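Local coordinates for protein 1-deoxy-D-xylulose 5-phosphate reductoisomerase (Moraxella catarrhalis, PDB 4ZQG) that converts 1-deoxy-D-xylulose 5-phosphate to 2-C-methyl-D-erythritol 4-phosphate in the MEP pathway, using a nicotinamide dinucleotide cofactor and a metal ion such as magnesium, at residues A24-R27 with R32-I35; K46-A51 with Q71-A76; I59-S62 with Q68-Q71; I81-D86 with I90-D95. All blocks are in the same frame, centred on the assembly; numbering follows the deposited sequence. Where two conformers were deposited one is given.

Contact 1 of 4, residues A24-R27 with R32-I35; sequences AIIR and RYRI
I26 of helix 17-26 divides its side chain between Y33 and I35, two residues of the strand that follows. Along 32-35, R32 does not reach the helix; its CG lies 3.8 Å above one face of the Y33 ring, displaced from the ring centre, while its guanidinium group runs off to a salt bridge with E292. Y33 comes next. With CG anti to the carbonyl carbon (chi1 -59°), its ring is swung beside the backbone N, where I26 CD1 approaches it obliquely, 3.9 Å from Y33 CD2. The same methyl also lies 4.0 Å from Y33 CB, which places it at the root of the ring rather than near the hydroxyl. A tyrosine suits this place because its ring carbons pack on I26 while its hydroxyl is left for a weak hydrogen bond to the backbone oxygen of L288. R34 turns its side chain away, as alternation in a strand requires, and its backbone pairs with Q7 and L9. I35 then returns to the helix side. Its CD1 rests against both branches of I26, with CG2 at 4.0 Å and CG1 at 4.1 Å. Beta-branched I26 can therefore serve two strand residues at once, Y33 through CD1 and I35 through the two carbons nearer its own backbone. Helix 17-26 thus packs on strand 33-39 within the first beta-alpha-beta unit of the Rossmann-type domain, with strand 7-12 also touching I26, helix 281-289 beside I25 and Y33, and F54 of helix 44-54 against I35.

Contact 2 of 4, residues K46-A51 with Q71-A76; sequences KLLALA and QKVTDA
L48 of helix 44-54 puts both of its methyl groups against helix 66-75. Its CD1 lies 3.6 Å from V73 CG2, and the two side chains run antiparallel alongside one another. That methyl also rests 3.8 Å from the backbone oxygen of K72. The second methyl, L48 CD2, meets K72 CB at 4.1 Å, where the lysine chain passes nearly perpendicular to the leucine. L48 reaches this far because its CG stands anti to the backbone N (chi1 -173°), which sends the forked end out from the helix. K72 lends its first carbon to the packing and carries its charge elsewhere: the chain runs extended to NZ, which hydrogen-bonds OE1 of Q68 one turn earlier. Further out, V73 also touches T80, and L47 and L50 turn another side of helix 44-54 onto L38 of strand 33-39. Across the two segments the attachment is therefore by dispersion between carbon surfaces that are partly buried, without directional bonds: a leucine fits against a valine and the aliphatic root of a lysine whose ammonium group can stay near polar partners.

Contact 3 of 4, residues I59-S62 with Q68-Q71; sequences ICTS and QLSQ
L69 of helix 66-75 points its side chain at strand 58-61 and meets I59 and T61, the two residues that face it. The apolar contact centres on one methyl. L69 CD1 lies 3.4 Å from I59 CD1, a closeness that is tentative because the chi2 of L69 (-116°) is unusual for a leucine, and 4.0 Å from I59 CG1, so it sits along the end of the isoleucine chain. I59 presents this end because its CG1 lies between the backbone N and the carbonyl carbon (chi1 66°), projecting from the strand toward the helix. T61 adds a looser touch, its CG2 4.2 Å from the same L69 CD1. Leucine and isoleucine suit a buried interface where the touching atoms are methyl and methylene carbons, and V44 of helix 44-54 and I82 of strand 81-84 also touch L69.

The polar bonds lie on other sides. T61 is two-natured: while its methyl faces L69, its OG1, anti to the backbone N, hydrogen-bonds the backbone oxygen of G40, just past the end of neighbouring strand 33-39. A threonine can thus serve the apolar layer and tie down a loop at once. S70, beyond L69 on the helix, uses its OG for the backbone oxygen of Y66, one turn earlier.

Backbone bonds complete the strand: I59 pairs with I81, T61 with L83 and G85, and C60 with G40. With parallel neighbours on both sides and helix 66-75 packed over one face, the arrangement is the beta-alpha-beta unit 58-61, 66-75, 81-84 of a Rossmann-type dinucleotide-binding domain, with T61 about 8 Å from the bound NAD.

Contact 4 of 4, residues I81-D86 with I90-D95; sequences IILSGD and IEIASD
The carboxylate of E91 lies flat against L83, both leucine methyls being on one side of its plane. L83 CD1 stands almost directly above the carboxyl carbon, 3.8 Å from E91 CD, and CD2 is set further out, 3.8 Å from E91 OE1. The leucine thus lies crosswise to the glutamate chain. E91 is extended beyond CG, and its OE2 is taken by K58 in a salt bridge; the same lysine ammonium also binds OD2 of D95, so that one cation ties E91 of the helix and D95 just beyond it to the sheet. A glutamate suits this exposed place because its flat group can cover a leucine and still reach a charge. The same L83 methyl, CD1, also meets CD1 of the buried I92 at 4.0 Å.

Strand 81-84 is the outermost on its side of the parallel sheet of this Rossmann-type domain, and it leads through G85, whose phi of 52° glycine adopts readily, toward helix 85-93. Within that helix, I90 N to D86 O is a helical i to i+4 backbone bond, 3.0 Å long and nearly straight at 165°; the CD1 end of I90 folds back over that same oxygen. At the other end I90 O accepts two donors from S94, the backbone N at 3.0 Å and OG at 2.8 Å, which reach it from opposite faces of its carbonyl plane.

Contacts 1, 3 and 4 reach strands 33-39, 58-61 and 81-84, neighbours at one edge of the parallel sheet, and contact 2 joins two of the helices packed on it. Contacts 2 and 3 are closest, with centres about 8 Å apart; they share helix 66-75, and L48 CD1 lies 4.2 Å from L69 CD2. Contact 4 adjoins contact 3 through strand pairing, I59 N lying 2.8 Å from I81 O, and meets contact 2 where V73 packs on I82. Contact 1 is further off, its centre about 19 Å from that of contact 2, yet R27 touches L50. The side chains of D86 and T61 come within about 6 and 8 Å of NAD, whereas I35 and L48 remain about 13 Å away.

Contact 1 of 4, residues A24-R27 with R32-I35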
loop_
_atom_site.group_PDB
_atom_site.type_symbol
_atom_site.label_atom_id
_atom_site.label_comp_id
_atom_site.label_asym_id
_atom_site.label_seq_id
_atom_site.Cartn_x
_atom_site.Cartn_y
_atom_site.Cartn_z
ATOM N N ALA A 24 24.526 7.105 -5.218
ATOM C CA ALA A 24 24.111 6.679 -6.573
ATOM C C ALA A 24 22.905 7.466 -7.038
ATOM O O ALA A 24 22.770 7.762 -8.230
ATOM C CB ALA A 24 23.900 5.191 -6.650
ATOM N N ILE A 25 22.074 7.884 -6.082
ATOM C CA ILE A 25 20.944 8.716 -6.369
ATOM C C ILE A 25 21.376 10.158 -6.622
ATOM O O ILE A 25 20.899 10.782 -7.548
ATOM C CB ILE A 25 19.942 8.655 -5.210
ATOM C CG1 ILE A 25 19.331 7.246 -5.082
ATOM C CG2 ILE A 25 18.833 9.684 -5.400
ATOM C CD1 ILE A 25 18.590 7.008 -3.754
ATOM N N ILE A 26 22.283 10.693 -5.804
ATOM C CA ILE A 26 22.794 12.049 -6.017
ATOM C C ILE A 26 23.359 12.229 -7.447
ATOM O O ILE A 26 23.129 13.260 -8.094
ATOM C CB ILE A 26 23.903 12.422 -5.039
ATOM C CG1 ILE A 26 23.482 12.270 -3.574
ATOM C CG2 ILE A 26 24.335 13.846 -5.308
ATOM C CD1 ILE A 26 22.190 12.933 -3.271
ATOM N N ARG A 27 24.065 11.217 -7.953
ATOM C CA ARG A 27 24.646 11.323 -9.268
ATOM C C ARG A 27 23.623 11.329 -10.362
ATOM O O ARG A 27 23.921 11.635 -11.500
ATOM C CB ARG A 27 25.585 10.162 -9.529
ATOM C CG ARG A 27 26.792 10.182 -8.654
ATOM C CD ARG A 27 27.718 9.026 -8.947
ATOM N NE ARG A 27 28.762 9.035 -7.930
ATOM C CZ ARG A 27 28.894 8.159 -6.945
ATOM N NH1 ARG A 27 29.875 8.340 -6.082
ATOM N NH2 ARG A 27 28.066 7.112 -6.812
ATOM N N ARG A 32 19.890 19.128 -7.828
ATOM C CA ARG A 32 18.813 19.050 -6.867
ATOM C C ARG A 32 19.390 19.093 -5.444
ATOM O O ARG A 32 18.815 19.693 -4.541
ATOM C CB ARG A 32 18.049 17.736 -7.131
ATOM C CG ARG A 32 16.618 17.678 -6.636
ATOM C CD ARG A 32 15.848 16.540 -7.298
ATOM N NE ARG A 32 14.468 16.926 -7.600
ATOM C CZ ARG A 32 13.512 17.104 -6.685
ATOM N NH1 ARG A 32 13.759 16.934 -5.383
ATOM N NH2 ARG A 32 12.289 17.466 -7.069
ATOM N N TYR A 33 20.531 18.440 -5.267
ATOM C CA TYR A 33 21.154 18.234 -3.985
ATOM C C TYR A 33 22.566 18.770 -4.047
ATOM O O TYR A 33 23.203 18.656 -5.062
ATOM C CB TYR A 33 21.171 16.733 -3.684
ATOM C CG TYR A 33 19.769 16.156 -3.666
ATOM C CD1 TYR A 33 18.881 16.529 -2.664
ATOM C CD2 TYR A 33 19.327 15.278 -4.645
ATOM C CE1 TYR A 33 17.588 16.045 -2.620
ATOM C CE2 TYR A 33 18.021 14.789 -4.624
ATOM C CZ TYR A 33 17.150 15.177 -3.595
ATOM O OH TYR A 33 15.839 14.745 -3.512
ATOM N N ARG A 34 23.029 19.368 -2.960
ATOM C CA ARG A 34 24.395 19.841 -2.796
ATOM C C ARG A 34 25.025 19.029 -1.664
ATOM O O ARG A 34 24.470 18.985 -0.577
ATOM C CB ARG A 34 24.390 21.352 -2.426
ATOM C CG ARG A 34 25.747 21.906 -2.002
ATOM C CD ARG A 34 25.786 23.419 -1.754
ATOM N NE ARG A 34 25.413 23.775 -0.382
ATOM C CZ ARG A 34 26.185 23.615 0.691
ATOM N NH1 ARG A 34 27.413 23.092 0.593
ATOM N NH2 ARG A 34 25.712 23.974 1.879
ATOM N N ILE A 35 26.187 18.423 -1.885
ATOM C CA ILE A 35 26.874 17.711 -0.809
ATOM C C ILE A 35 27.689 18.669 0.045
ATOM O O ILE A 35 28.646 19.210 -0.389
ATOM C CB ILE A 35 27.851 16.665 -1.322
ATOM C CG1 ILE A 35 27.205 15.713 -2.324
ATOM C CG2 ILE A 35 28.441 15.910 -0.155
ATOM C CD1 ILE A 35 25.886 15.159 -1.916
#

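Contact 2 of 4, residues K46-A51 with Q71-A76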
loop_
_atom_site.group_PDB
_atom_site.type_symbol
_atom_site.label_atom_id
_atom_site.label_comp_id
_atom_site.label_asym_id
_atom_site.label_seq_id
_atom_site.Cartn_x
_atom_site.Cartn_y
_atom_site.Cartn_z
ATOM N N LYS A 46 38.732 5.904 -0.220
ATOM C CA LYS A 46 37.420 6.022 -0.789
ATOM C C LYS A 46 36.830 7.359 -0.416
ATOM O O LYS A 46 36.344 8.110 -1.266
ATOM C CB LYS A 46 36.540 4.884 -0.365
ATOM C CG LYS A 46 35.272 4.840 -1.186
ATOM C CD LYS A 46 34.326 3.776 -0.660
ATOM C CE LYS A 46 33.051 3.769 -1.462
ATOM N NZ LYS A 46 32.196 2.716 -0.902
ATOM N N LEU A 47 36.959 7.710 0.842
ATOM C CA LEU A 47 36.594 9.062 1.254
ATOM C C LEU A 47 37.329 10.157 0.442
ATOM O O LEU A 47 36.703 11.083 -0.067
ATOM C CB LEU A 47 36.855 9.244 2.730
ATOM C CG LEU A 47 36.208 10.481 3.298
ATOM C CD1 LEU A 47 34.702 10.587 3.000
ATOM C CD2 LEU A 47 36.460 10.427 4.787
ATOM N N LEU A 48 38.619 10.006 0.233
ATOM C CA LEU A 48 39.292 10.918 -0.648
ATOM C C LEU A 48 38.682 10.961 -2.033
ATOM O O LEU A 48 38.395 12.060 -2.536
ATOM C CB LEU A 48 40.799 10.594 -0.754
ATOM C CG LEU A 48 41.599 11.645 -1.541
ATOM C CD1 LEU A 48 41.782 12.893 -0.706
ATOM C CD2 LEU A 48 42.946 11.135 -2.001
ATOM N N ALA A 49 38.520 9.788 -2.672
ATOM C CA ALA A 49 37.921 9.728 -4.021
ATOM C C ALA A 49 36.559 10.452 -4.063
ATOM O O ALA A 49 36.268 11.178 -5.036
ATOM C CB ALA A 49 37.785 8.301 -4.488
ATOM N N LEU A 50 35.744 10.278 -3.014
ATOM C CA LEU A 50 34.471 10.995 -2.913
ATOM C C LEU A 50 34.658 12.500 -2.765
ATOM O O LEU A 50 34.022 13.290 -3.420
ATOM C CB LEU A 50 33.607 10.451 -1.736
ATOM C CG LEU A 50 33.185 8.957 -1.798
ATOM C CD1 LEU A 50 32.277 8.590 -0.635
ATOM C CD2 LEU A 50 32.519 8.626 -3.103
ATOM N N ALA A 51 35.559 12.885 -1.890
ATOM C CA ALA A 51 35.973 14.274 -1.772
ATOM C C ALA A 51 36.266 14.909 -3.138
ATOM O O ALA A 51 35.688 15.938 -3.499
ATOM C CB ALA A 51 37.203 14.352 -0.898
ATOM N N GLN A 71 46.864 15.301 4.703
ATOM C CA GLN A 71 47.945 15.407 3.730
ATOM C C GLN A 71 47.405 15.202 2.325
ATOM O O GLN A 71 47.690 15.986 1.422
ATOM C CB GLN A 71 49.035 14.378 3.990
ATOM C CG GLN A 71 50.268 14.663 3.167
ATOM C CD GLN A 71 50.742 16.096 3.372
ATOM O OE1 GLN A 71 51.140 16.486 4.479
ATOM N NE2 GLN A 71 50.665 16.895 2.319
ATOM N N LYS A 72 46.618 14.142 2.161
ATOM C CA LYS A 72 46.126 13.735 0.875
ATOM C C LYS A 72 45.146 14.706 0.261
ATOM O O LYS A 72 45.058 14.842 -0.967
ATOM C CB LYS A 72 45.531 12.335 0.976
ATOM C CG LYS A 72 46.595 11.261 1.129
ATOM C CD LYS A 72 45.980 9.880 1.290
ATOM C CE LYS A 72 47.029 8.864 1.757
ATOM N NZ LYS A 72 46.531 7.458 1.795
ATOM N N VAL A 73 44.406 15.385 1.113
ATOM C CA VAL A 73 43.471 16.395 0.661
ATOM C C VAL A 73 44.214 17.675 0.233
ATOM O O VAL A 73 43.838 18.289 -0.766
ATOM C CB VAL A 73 42.421 16.675 1.738
ATOM C CG1 VAL A 73 41.681 17.965 1.475
ATOM C CG2 VAL A 73 41.444 15.522 1.795
ATOM N N THR A 74 45.237 18.091 0.978
ATOM C CA THR A 74 46.015 19.253 0.543
ATOM C C THR A 74 46.784 18.896 -0.735
ATOM O O THR A 74 46.741 19.676 -1.674
ATOM C CB THR A 74 46.935 19.888 1.648
ATOM O OG1 THR A 74 47.734 18.893 2.272
ATOM C CG2 THR A 74 46.084 20.578 2.759
ATOM N N ASP A 75 47.403 17.705 -0.792
ATOM C CA ASP A 75 48.075 17.208 -2.021
ATOM C C ASP A 75 47.191 17.221 -3.273
ATOM O O ASP A 75 47.691 17.450 -4.358
ATOM C CB ASP A 75 48.665 15.803 -1.834
ATOM C CG ASP A 75 49.933 15.798 -0.960
ATOM O OD1 ASP A 75 50.302 14.751 -0.391
ATOM O OD2 ASP A 75 50.580 16.842 -0.815
ATOM N N ALA A 76 45.893 16.999 -3.121
ATOM C CA ALA A 76 44.965 17.054 -4.219
ATOM C C ALA A 76 44.381 18.441 -4.484
ATOM O O ALA A 76 43.484 18.593 -5.335
ATOM C CB ALA A 76 43.816 16.110 -3.915
#

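Contact 3 of 4, residues I59-S62 with Q68-Q71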
loop_
_atom_site.group_PDB
_atom_site.type_symbol
_atom_site.label_atom_id
_atom_site.label_comp_id
_atom_site.label_asym_id
_atom_site.label_seq_id
_atom_site.Cartn_x
_atom_site.Cartn_y
_atom_site.Cartn_z
ATOM N N ILE A 59 34.735 17.091 5.547
ATOM C CA ILE A 59 34.667 15.643 5.696
ATOM C C ILE A 59 35.269 15.300 7.046
ATOM O O ILE A 59 35.960 16.125 7.640
ATOM C CB ILE A 59 35.403 14.880 4.584
ATOM C CG1 ILE A 59 36.914 15.163 4.684
ATOM C CG2 ILE A 59 34.825 15.254 3.238
ATOM C CD1 ILE A 59 37.716 14.701 3.481
ATOM N N CYS A 60 34.983 14.099 7.534
ATOM C CA CYS A 60 35.387 13.674 8.851
ATOM C C CYS A 60 35.805 12.253 8.738
ATOM O O CYS A 60 35.137 11.487 8.048
ATOM C CB CYS A 60 34.195 13.763 9.817
ATOM S SG CYS A 60 34.528 13.206 11.506
ATOM N N THR A 61 36.872 11.879 9.435
ATOM C CA THR A 61 37.321 10.479 9.475
ATOM C C THR A 61 37.676 10.088 10.891
ATOM O O THR A 61 37.474 10.883 11.833
ATOM C CB THR A 61 38.507 10.232 8.518
ATOM O OG1 THR A 61 38.888 8.857 8.539
ATOM C CG2 THR A 61 39.697 11.075 8.895
ATOM N N SER A 62 38.201 8.873 11.057
ATOM C CA SER A 62 38.694 8.435 12.364
ATOM C C SER A 62 39.913 9.226 12.795
ATOM O O SER A 62 40.620 9.761 11.953
ATOM C CB SER A 62 39.033 6.943 12.354
ATOM O OG SER A 62 40.289 6.641 11.780
ATOM N N GLN A 68 46.814 11.527 7.985
ATOM C CA GLN A 68 47.005 10.955 6.653
ATOM C C GLN A 68 46.037 11.572 5.640
ATOM O O GLN A 68 46.401 11.884 4.523
ATOM C CB GLN A 68 46.843 9.445 6.715
ATOM C CG GLN A 68 46.761 8.731 5.369
ATOM C CD GLN A 68 46.119 7.346 5.513
ATOM O OE1 GLN A 68 45.664 6.749 4.540
ATOM N NE2 GLN A 68 46.030 6.857 6.751
ATOM N N LEU A 69 44.802 11.769 6.043
ATOM C CA LEU A 69 43.804 12.214 5.110
ATOM C C LEU A 69 43.999 13.677 4.822
ATOM O O LEU A 69 43.761 14.090 3.703
ATOM C CB LEU A 69 42.394 11.932 5.672
ATOM C CG LEU A 69 41.119 11.790 4.823
ATOM C CD1 LEU A 69 40.116 12.884 5.146
ATOM C CD2 LEU A 69 41.333 11.725 3.312
ATOM N N SER A 70 44.429 14.447 5.832
ATOM C CA SER A 70 44.703 15.876 5.654
ATOM C C SER A 70 45.822 16.119 4.654
ATOM O O SER A 70 45.721 17.037 3.841
ATOM C CB SER A 70 45.052 16.574 6.972
ATOM O OG SER A 70 43.984 16.457 7.918
ATOM N N GLN A 71 46.864 15.301 4.703
ATOM C CA GLN A 71 47.945 15.407 3.730
ATOM C C GLN A 71 47.405 15.202 2.325
ATOM O O GLN A 71 47.690 15.986 1.422
ATOM C CB GLN A 71 49.035 14.378 3.990
ATOM C CG GLN A 71 50.268 14.663 3.167
ATOM C CD GLN A 71 50.742 16.096 3.372
ATOM O OE1 GLN A 71 51.140 16.486 4.479
ATOM N NE2 GLN A 71 50.665 16.895 2.319
#

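Contact 4 of 4, residues I81-D86 with I90-D95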
loop_
_atom_site.group_PDB
_atom_site.type_symbol
_atom_site.label_atom_id
_atom_site.label_comp_id
_atom_site.label_asym_id
_atom_site.label_seq_id
_atom_site.Cartn_x
_atom_site.Cartn_y
_atom_site.Cartn_z
ATOM N N ILE A 81 37.529 21.207 4.306
ATOM C CA ILE A 81 37.860 21.108 5.739
ATOM C C ILE A 81 37.814 19.657 6.231
ATOM O O ILE A 81 36.832 18.941 5.983
ATOM C CB ILE A 81 36.898 21.931 6.612
ATOM C CG1 ILE A 81 36.969 23.420 6.278
ATOM C CG2 ILE A 81 37.190 21.667 8.081
ATOM C CD1 ILE A 81 35.683 24.182 6.474
ATOM N N ILE A 82 38.843 19.226 6.949
ATOM C CA ILE A 82 38.887 17.861 7.449
ATOM C C ILE A 82 38.630 17.922 8.931
ATOM O O ILE A 82 39.072 18.870 9.585
ATOM C CB ILE A 82 40.237 17.191 7.237
ATOM C CG1 ILE A 82 40.577 17.172 5.753
ATOM C CG2 ILE A 82 40.221 15.770 7.751
ATOM C CD1 ILE A 82 41.180 18.465 5.249
ATOM N N LEU A 83 37.903 16.911 9.434
ATOM C CA LEU A 83 37.493 16.810 10.821
ATOM C C LEU A 83 37.786 15.397 11.286
ATOM O O LEU A 83 38.023 14.521 10.470
ATOM C CB LEU A 83 36.011 17.114 10.941
ATOM C CG LEU A 83 35.514 18.471 10.465
ATOM C CD1 LEU A 83 34.023 18.621 10.743
ATOM C CD2 LEU A 83 36.254 19.608 11.152
ATOM N N SER A 84 37.775 15.146 12.584
ATOM C CA SER A 84 37.924 13.767 13.046
ATOM C C SER A 84 37.078 13.430 14.240
ATOM O O SER A 84 36.610 14.306 14.920
ATOM C CB SER A 84 39.381 13.485 13.383
ATOM O OG SER A 84 39.775 14.176 14.542
ATOM N N GLY A 85 36.918 12.142 14.497
ATOM C CA GLY A 85 36.137 11.642 15.645
ATOM C C GLY A 85 34.720 12.143 15.845
ATOM O O GLY A 85 34.119 12.797 14.996
ATOM N N ASP A 86 34.184 11.821 17.001
ATOM C CA ASP A 86 32.816 12.153 17.328
ATOM C C ASP A 86 32.604 13.655 17.309
ATOM O O ASP A 86 31.533 14.164 16.994
ATOM C CB ASP A 86 32.473 11.571 18.703
ATOM C CG ASP A 86 32.540 10.023 18.718
ATOM O OD1 ASP A 86 33.441 9.511 19.405
ATOM O OD2 ASP A 86 31.724 9.323 18.053
ATOM N N ILE A 90 29.538 15.501 15.248
ATOM C CA ILE A 90 28.610 16.399 15.919
ATOM C C ILE A 90 28.571 17.733 15.180
ATOM O O ILE A 90 27.512 18.275 14.916
ATOM C CB ILE A 90 28.973 16.551 17.429
ATOM C CG1 ILE A 90 28.621 15.245 18.163
ATOM C CG2 ILE A 90 28.220 17.699 18.102
ATOM C CD1 ILE A 90 29.526 14.939 19.354
ATOM N N GLU A 91 29.730 18.222 14.800
ATOM C CA GLU A 91 29.836 19.454 14.061
ATOM C C GLU A 91 29.115 19.426 12.731
ATOM O O GLU A 91 28.409 20.352 12.393
ATOM C CB GLU A 91 31.312 19.755 13.810
ATOM C CG GLU A 91 31.595 21.165 13.339
ATOM C CD GLU A 91 33.086 21.422 13.076
ATOM O OE1 GLU A 91 34.020 21.047 13.890
ATOM O OE2 GLU A 91 33.295 22.042 12.016
ATOM N N ILE A 92 29.323 18.375 11.962
ATOM C CA ILE A 92 28.693 18.241 10.665
ATOM C C ILE A 92 27.209 18.101 10.839
ATOM O O ILE A 92 26.436 18.721 10.109
ATOM C CB ILE A 92 29.224 17.014 9.928
ATOM C CG1 ILE A 92 30.534 17.356 9.250
ATOM C CG2 ILE A 92 28.240 16.534 8.874
ATOM C CD1 ILE A 92 31.405 16.142 9.048
ATOM N N ALA A 93 26.810 17.286 11.819
ATOM C CA ALA A 93 25.395 17.066 12.095
ATOM C C ALA A 93 24.637 18.302 12.540
ATOM O O ALA A 93 23.428 18.357 12.323
ATOM C CB ALA A 93 25.216 15.963 13.111
ATOM N N SER A 94 25.313 19.284 13.154
ATOM C CA SER A 94 24.638 20.509 13.620
ATOM C C SER A 94 24.993 21.751 12.837
ATOM O O SER A 94 24.607 22.864 13.198
ATOM C CB SER A 94 24.916 20.752 15.103
ATOM O OG SER A 94 26.284 20.774 15.374
ATOM N N ASP A 95 25.683 21.551 11.737
ATOM C CA ASP A 95 26.223 22.626 10.958
ATOM C C ASP A 95 25.080 23.495 10.443
ATOM O O ASP A 95 24.103 23.006 9.856
ATOM C CB ASP A 95 27.077 22.008 9.834
ATOM C CG ASP A 95 27.844 23.025 9.029
ATOM O OD1 ASP A 95 27.219 24.030 8.626
ATOM O OD2 ASP A 95 29.060 22.775 8.762
#